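Local coordinates for thiamin pyrophosphokinase family protein (Enterococcus faecalis, PDB 3MEL) that probably transfers a pyrophosphate group from ATP to thiamine, making thiamine diphosphate, at residues 41-53 and 65-79. Residues are numbered along the deposited sequence; the frame is centred on the assembly and turned at random.
With TPP (thiamine diphosphate), chain E.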
loop_
_atom_site.group_PDB
_atom_site.type_symbol
_atom_site.label_atom_id
_atom_site.label_comp_id
_atom_site.label_asym_id
_atom_site.label_seq_id
_atom_site.Cartn_x
_atom_site.Cartn_y
_atom_site.Cartn_z
ATOM N N LEU A 41 -14.977 4.788 -23.807
ATOM C CA LEU A 41 -15.958 4.825 -22.719
ATOM C C LEU A 41 -16.433 6.255 -22.461
ATOM O O LEU A 41 -15.798 7.208 -22.916
ATOM C CB LEU A 41 -15.342 4.243 -21.434
ATOM C CG LEU A 41 -15.369 2.725 -21.218
ATOM C CD1 LEU A 41 -14.402 2.315 -20.124
ATOM C CD2 LEU A 41 -16.776 2.266 -20.884
ATOM N N PRO A 42 -17.550 6.417 -21.727
ATOM C CA PRO A 42 -18.044 7.781 -21.463
ATOM C C PRO A 42 -17.166 8.588 -20.488
ATOM O O PRO A 42 -16.331 8.045 -19.759
ATOM C CB PRO A 42 -19.446 7.551 -20.862
ATOM C CG PRO A 42 -19.788 6.143 -21.171
ATOM C CD PRO A 42 -18.481 5.399 -21.219
ATOM N N LEU A 43 -17.355 9.900 -20.509
ATOM C CA LEU A 43 -16.697 10.803 -19.573
ATOM C C LEU A 43 -17.757 11.799 -19.237
ATOM O O LEU A 43 -18.121 12.603 -20.070
ATOM C CB LEU A 43 -15.513 11.515 -20.228
ATOM C CG LEU A 43 -14.827 12.619 -19.428
ATOM C CD1 LEU A 43 -14.258 12.075 -18.122
ATOM C CD2 LEU A 43 -13.741 13.291 -20.261
ATOM N N GLN A 44 -18.287 11.730 -18.032
ATOM C CA GLN A 44 -19.380 12.609 -17.677
ATOM C C GLN A 44 -18.975 13.641 -16.626
ATOM O O GLN A 44 -19.659 14.659 -16.450
ATOM C CB GLN A 44 -20.583 11.792 -17.215
ATOM C CG GLN A 44 -21.136 10.898 -18.300
ATOM C CD GLN A 44 -21.981 9.799 -17.740
ATOM O OE1 GLN A 44 -23.193 9.903 -17.674
ATOM N NE2 GLN A 44 -21.338 8.748 -17.299
ATOM N N LEU A 45 -17.870 13.364 -15.934
ATOM C CA LEU A 45 -17.326 14.276 -14.923
ATOM C C LEU A 45 -15.800 14.260 -14.985
ATOM O O LEU A 45 -15.191 13.204 -14.822
ATOM C CB LEU A 45 -17.823 13.892 -13.527
ATOM C CG LEU A 45 -17.407 14.733 -12.315
ATOM C CD1 LEU A 45 -17.907 16.164 -12.435
ATOM C CD2 LEU A 45 -17.904 14.091 -11.016
ATOM N N ALA A 46 -15.189 15.415 -15.264
ATOM C CA ALA A 46 -13.722 15.517 -15.320
ATOM C C ALA A 46 -13.166 16.345 -14.150
ATOM O O ALA A 46 -13.582 17.483 -13.938
ATOM C CB ALA A 46 -13.281 16.080 -16.642
ATOM N N VAL A 47 -12.249 15.760 -13.376
ATOM C CA VAL A 47 -11.764 16.399 -12.150
ATOM C C VAL A 47 -10.240 16.409 -11.995
ATOM O O VAL A 47 -9.546 15.451 -12.334
ATOM C CB VAL A 47 -12.364 15.740 -10.891
ATOM C CG1 VAL A 47 -12.408 16.745 -9.756
ATOM C CG2 VAL A 47 -13.743 15.240 -11.173
ATOM N N GLY A 48 -9.726 17.503 -11.453
ATOM C CA GLY A 48 -8.295 17.635 -11.272
ATOM C C GLY A 48 -7.799 19.025 -11.566
ATOM O O GLY A 48 -8.585 19.942 -11.703
ATOM N N ASP A 49 -6.486 19.181 -11.643
ATOM C CA ASP A 49 -5.880 20.462 -11.963
ATOM C C ASP A 49 -5.338 20.332 -13.367
ATOM O O ASP A 49 -5.000 21.309 -14.026
ATOM C CB ASP A 49 -4.777 20.802 -10.964
ATOM C CG ASP A 49 -3.930 19.604 -10.595
ATOM O OD1 ASP A 49 -3.269 19.053 -11.494
ATOM O OD2 ASP A 49 -3.910 19.214 -9.406
ATOM N N PHE A 50 -5.276 19.085 -13.811
ATOM C CA PHE A 50 -4.965 18.755 -15.191
ATOM C C PHE A 50 -3.596 19.246 -15.612
ATOM O O PHE A 50 -3.352 19.444 -16.796
ATOM C CB PHE A 50 -6.066 19.271 -16.140
ATOM C CG PHE A 50 -7.418 18.656 -15.886
ATOM C CD1 PHE A 50 -7.728 17.417 -16.386
ATOM C CD2 PHE A 50 -8.363 19.313 -15.127
ATOM C CE1 PHE A 50 -8.953 16.849 -16.147
ATOM C CE2 PHE A 50 -9.595 18.741 -14.882
ATOM C CZ PHE A 50 -9.884 17.510 -15.390
ATOM N N ASP A 51 -2.700 19.415 -14.643
ATOM C CA ASP A 51 -1.339 19.858 -14.937
ATOM C C ASP A 51 -0.545 18.770 -15.652
ATOM O O ASP A 51 0.439 19.041 -16.337
ATOM C CB ASP A 51 -0.609 20.366 -13.670
ATOM C CG ASP A 51 -0.442 19.283 -12.581
ATOM O OD1 ASP A 51 -0.750 18.080 -12.823
ATOM O OD2 ASP A 51 0.014 19.654 -11.468
ATOM N N SER A 52 -0.974 17.530 -15.511
ATOM C CA SER A 52 -0.297 16.476 -16.224
ATOM C C SER A 52 -0.645 16.511 -17.731
ATOM O O SER A 52 0.054 15.913 -18.552
ATOM C CB SER A 52 -0.595 15.126 -15.562
ATOM O OG SER A 52 -1.405 14.307 -16.374
ATOM N N LEU A 53 -1.700 17.240 -18.100
ATOM C CA LEU A 53 -2.173 17.260 -19.490
ATOM C C LEU A 53 -1.639 18.396 -20.376
ATOM O O LEU A 53 -1.467 19.528 -19.933
ATOM C CB LEU A 53 -3.705 17.266 -19.542
ATOM C CG LEU A 53 -4.488 16.040 -19.079
ATOM C CD1 LEU A 53 -4.389 15.897 -17.577
ATOM C CD2 LEU A 53 -5.938 16.173 -19.509
ATOM N N THR A 65 -16.118 16.014 -21.933
ATOM C CA THR A 65 -16.815 15.803 -20.665
ATOM C C THR A 65 -18.157 16.511 -20.713
ATOM O O THR A 65 -18.409 17.308 -21.613
ATOM C CB THR A 65 -16.021 16.374 -19.474
ATOM O OG1 THR A 65 -16.700 16.068 -18.252
ATOM C CG2 THR A 65 -15.878 17.877 -19.600
ATOM N N GLU A 66 -19.024 16.244 -19.746
ATOM C CA GLU A 66 -20.228 17.055 -19.631
ATOM C C GLU A 66 -20.266 17.909 -18.373
ATOM O O GLU A 66 -21.039 18.858 -18.304
ATOM C CB GLU A 66 -21.507 16.227 -19.790
ATOM C CG GLU A 66 -21.698 15.090 -18.812
ATOM C CD GLU A 66 -22.934 14.259 -19.149
ATOM O OE1 GLU A 66 -23.148 13.962 -20.348
ATOM O OE2 GLU A 66 -23.693 13.903 -18.214
ATOM N N THR A 67 -19.449 17.563 -17.379
ATOM C CA THR A 67 -19.157 18.460 -16.261
ATOM C C THR A 67 -17.661 18.527 -16.053
ATOM O O THR A 67 -16.995 17.493 -15.895
ATOM C CB THR A 67 -19.780 18.016 -14.941
ATOM O OG1 THR A 67 -21.171 17.790 -15.128
ATOM C CG2 THR A 67 -19.625 19.091 -13.897
ATOM N N LEU A 68 -17.134 19.747 -16.060
ATOM C CA LEU A 68 -15.719 19.969 -15.804
ATOM C C LEU A 68 -15.528 20.570 -14.417
ATOM O O LEU A 68 -16.067 21.639 -14.110
ATOM C CB LEU A 68 -15.135 20.913 -16.855
ATOM C CG LEU A 68 -13.648 21.228 -16.765
ATOM C CD1 LEU A 68 -12.846 19.943 -16.861
ATOM C CD2 LEU A 68 -13.255 22.204 -17.854
ATOM N N ILE A 69 -14.775 19.878 -13.569
ATOM C CA ILE A 69 -14.271 20.504 -12.349
ATOM C C ILE A 69 -12.755 20.669 -12.402
ATOM O O ILE A 69 -12.003 19.741 -12.144
ATOM C CB ILE A 69 -14.697 19.742 -11.106
ATOM C CG1 ILE A 69 -16.217 19.770 -11.001
ATOM C CG2 ILE A 69 -14.075 20.371 -9.892
ATOM C CD1 ILE A 69 -16.744 19.177 -9.757
ATOM N N GLN A 70 -12.317 21.851 -12.799
ATOM C CA GLN A 70 -10.896 22.185 -12.820
ATOM C C GLN A 70 -10.514 22.897 -11.519
ATOM O O GLN A 70 -11.091 23.923 -11.171
ATOM C CB GLN A 70 -10.599 23.055 -14.040
ATOM C CG GLN A 70 -9.248 23.740 -14.058
ATOM C CD GLN A 70 -9.335 25.094 -14.751
ATOM O OE1 GLN A 70 -9.374 26.140 -14.092
ATOM N NE2 GLN A 70 -9.416 25.080 -16.084
ATOM N N ALA A 71 -9.567 22.333 -10.787
ATOM C CA ALA A 71 -9.192 22.853 -9.474
ATOM C C ALA A 71 -7.720 23.274 -9.457
ATOM O O ALA A 71 -6.960 22.861 -10.324
ATOM C CB ALA A 71 -9.462 21.802 -8.402
ATOM N N PRO A 72 -7.323 24.098 -8.472
ATOM C CA PRO A 72 -5.965 24.664 -8.340
ATOM C C PRO A 72 -4.914 23.586 -8.126
ATOM O O PRO A 72 -5.167 22.686 -7.337
ATOM C CB PRO A 72 -6.063 25.520 -7.074
ATOM C CG PRO A 72 -7.520 25.783 -6.882
ATOM C CD PRO A 72 -8.230 24.582 -7.419
ATOM N N ALA A 73 -3.768 23.656 -8.799
ATOM C CA ALA A 73 -2.696 22.674 -8.565
ATOM C C ALA A 73 -2.272 22.662 -7.097
ATOM O O ALA A 73 -1.785 21.653 -6.581
ATOM C CB ALA A 73 -1.500 22.966 -9.441
ATOM N N GLU A 74 -2.477 23.805 -6.440
ATOM C CA GLU A 74 -2.151 24.002 -5.044
ATOM C C GLU A 74 -3.393 23.827 -4.205
ATOM O O GLU A 74 -4.176 24.758 -4.054
ATOM C CB GLU A 74 -1.642 25.432 -4.841
ATOM C CG GLU A 74 -0.840 25.673 -3.554
ATOM C CD GLU A 74 0.636 25.359 -3.742
ATOM O OE1 GLU A 74 0.947 24.563 -4.663
ATOM O OE2 GLU A 74 1.481 25.912 -2.983
ATOM N N LYS A 75 -3.579 22.634 -3.659
ATOM C CA LYS A 75 -4.659 22.399 -2.706
ATOM C C LYS A 75 -4.241 21.384 -1.650
ATOM O O LYS A 75 -3.238 20.693 -1.822
ATOM C CB LYS A 75 -5.928 21.912 -3.423
ATOM C CG LYS A 75 -5.681 21.309 -4.788
ATOM C CD LYS A 75 -6.716 20.248 -5.161
ATOM C CE LYS A 75 -6.383 19.583 -6.497
ATOM N NZ LYS A 75 -4.991 19.047 -6.537
ATOM N N ASP A 76 -5.010 21.301 -0.564
ATOM C CA ASP A 76 -4.891 20.203 0.397
ATOM C C ASP A 76 -5.296 18.858 -0.203
ATOM O O ASP A 76 -4.590 17.864 -0.043
ATOM C CB ASP A 76 -5.763 20.453 1.623
ATOM C CG ASP A 76 -5.319 21.659 2.420
ATOM O OD1 ASP A 76 -4.086 21.906 2.494
ATOM O OD2 ASP A 76 -6.216 22.348 2.969
ATOM N N ASP A 77 -6.435 18.825 -0.888
ATOM C CA ASP A 77 -6.938 17.593 -1.467
ATOM C C ASP A 77 -6.143 17.125 -2.669
ATOM O O ASP A 77 -5.730 17.920 -3.504
ATOM C CB ASP A 77 -8.377 17.771 -1.922
ATOM C CG ASP A 77 -9.342 17.878 -0.777
ATOM O OD1 ASP A 77 -8.914 18.096 0.381
ATOM O OD2 ASP A 77 -10.548 17.752 -1.045
ATOM N N THR A 78 -5.964 15.814 -2.762
ATOM C CA THR A 78 -5.544 15.178 -4.005
ATOM C C THR A 78 -6.692 15.197 -5.026
ATOM O O THR A 78 -7.866 15.210 -4.643
ATOM C CB THR A 78 -5.155 13.721 -3.761
ATOM O OG1 THR A 78 -6.268 13.015 -3.198
ATOM C CG2 THR A 78 -3.975 13.627 -2.806
ATOM N N ASP A 79 -6.363 15.181 -6.316
ATOM C CA ASP A 79 -7.397 15.134 -7.356
ATOM C C ASP A 79 -8.451 14.071 -7.062
ATOM O O ASP A 79 -9.643 14.304 -7.232
ATOM C CB ASP A 79 -6.783 14.896 -8.732
ATOM C CG ASP A 79 -6.262 16.175 -9.367
ATOM O OD1 ASP A 79 -6.569 17.267 -8.847
ATOM O OD2 ASP A 79 -5.551 16.086 -10.390
HETATM N "N1'" TPP E . 1.679 18.100 3.429
HETATM C "C2'" TPP E . 1.065 19.287 4.064
HETATM C CM2 TPP E . 0.849 19.091 5.578
HETATM N "N3'" TPP E . -0.077 19.810 3.307
HETATM C "C4'" TPP E . 0.104 19.979 1.845
HETATM N "N4'" TPP E . -1.146 20.453 1.237
HETATM C "C5'" TPP E . 0.583 18.607 1.240
HETATM C "C6'" TPP E . 1.872 18.224 1.984
HETATM C "C7'" TPP E . 0.795 18.712 -0.298
HETATM N N3 TPP E . -0.506 18.789 -1.036
HETATM C C2 TPP E . -1.642 18.072 -0.439
HETATM S S1 TPP E . -2.185 16.828 -1.647
HETATM C C5 TPP E . -1.153 17.420 -3.034
HETATM C C4 TPP E . -0.471 18.715 -2.552
HETATM C CM4 TPP E . 0.935 18.858 -3.128
HETATM C C6 TPP E . -1.798 17.463 -4.419
HETATM C C7 TPP E . -1.470 16.214 -5.256
HETATM O O7 TPP E . -2.622 15.875 -6.011
HETATM P PA TPP E . -2.669 14.908 -7.276
HETATM O O1A TPP E . -1.361 14.083 -6.959
HETATM O O2A TPP E . -2.965 15.445 -8.611
HETATM O O3A TPP E . -3.812 13.801 -7.318
HETATM P PB TPP E . -3.913 12.300 -7.799
HETATM O O1B TPP E . -5.210 11.710 -7.140
HETATM O O2B TPP E . -4.487 12.414 -9.271
HETATM O O3B TPP E . -2.667 11.514 -7.889
#
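Ala46, Val47 and Gly48 pair in parallel with Leu68, Ile69 and Gln70, the strand axes 4.8 Å apart and only 3° from parallel. Ala46 sits between two bonds: its N gives to Thr67 O at 2.8 Å, and its O takes Ile69 N. Gly48 continues the pattern, donating from its N to Ile69 O and accepting Ala71 N at its O (2.7 Å). Thr67 O carries a second donor, Thr65 OG1, which arrives from above the carbonyl plane; with OG1 turned anti to the backbone N (chi1 -176°), the hydroxyl reaches forward along its own chain. On one face of the sheet Val47 and Ile69 lie side by side, CG1 of Val47 4.0 Å from CG2 of Ile69, and Leu45 CD1 bears on Thr67 CB at 3.6 Å; helix 79-90 covers Val47 and Ile69. On the other face Leu68 CD1 reaches Ala46 CB and Phe50 CE2, and the Phe50 ring turns its edge to Ile69 O. Past the strand ends, Asp49 divides its carboxylate: OD1 accepts Asp51 N through its anti lone pair, closing an Asx turn, while OD2 is met almost head-on by Lys75 NZ at 3.1 Å. The same ammonium bonds weakly to Asp79 OD1, linking the three residues in a salt-bridge network. Asp79 N, at the start of its helix, donates to O3A of the bound thiamine diphosphate (3.1 Å). Strand 68-70 is the edge of the mixed sheet and 45-48 lies next to it, the two joined through helix 57-64 as a beta-alpha-beta unit; the loops after the strands, and the start of helix 79-90, bring together Asp49, a magnesium ligand with Asp30, Lys75 and Asp79 in the diphosphate-binding site of the catalytic domain.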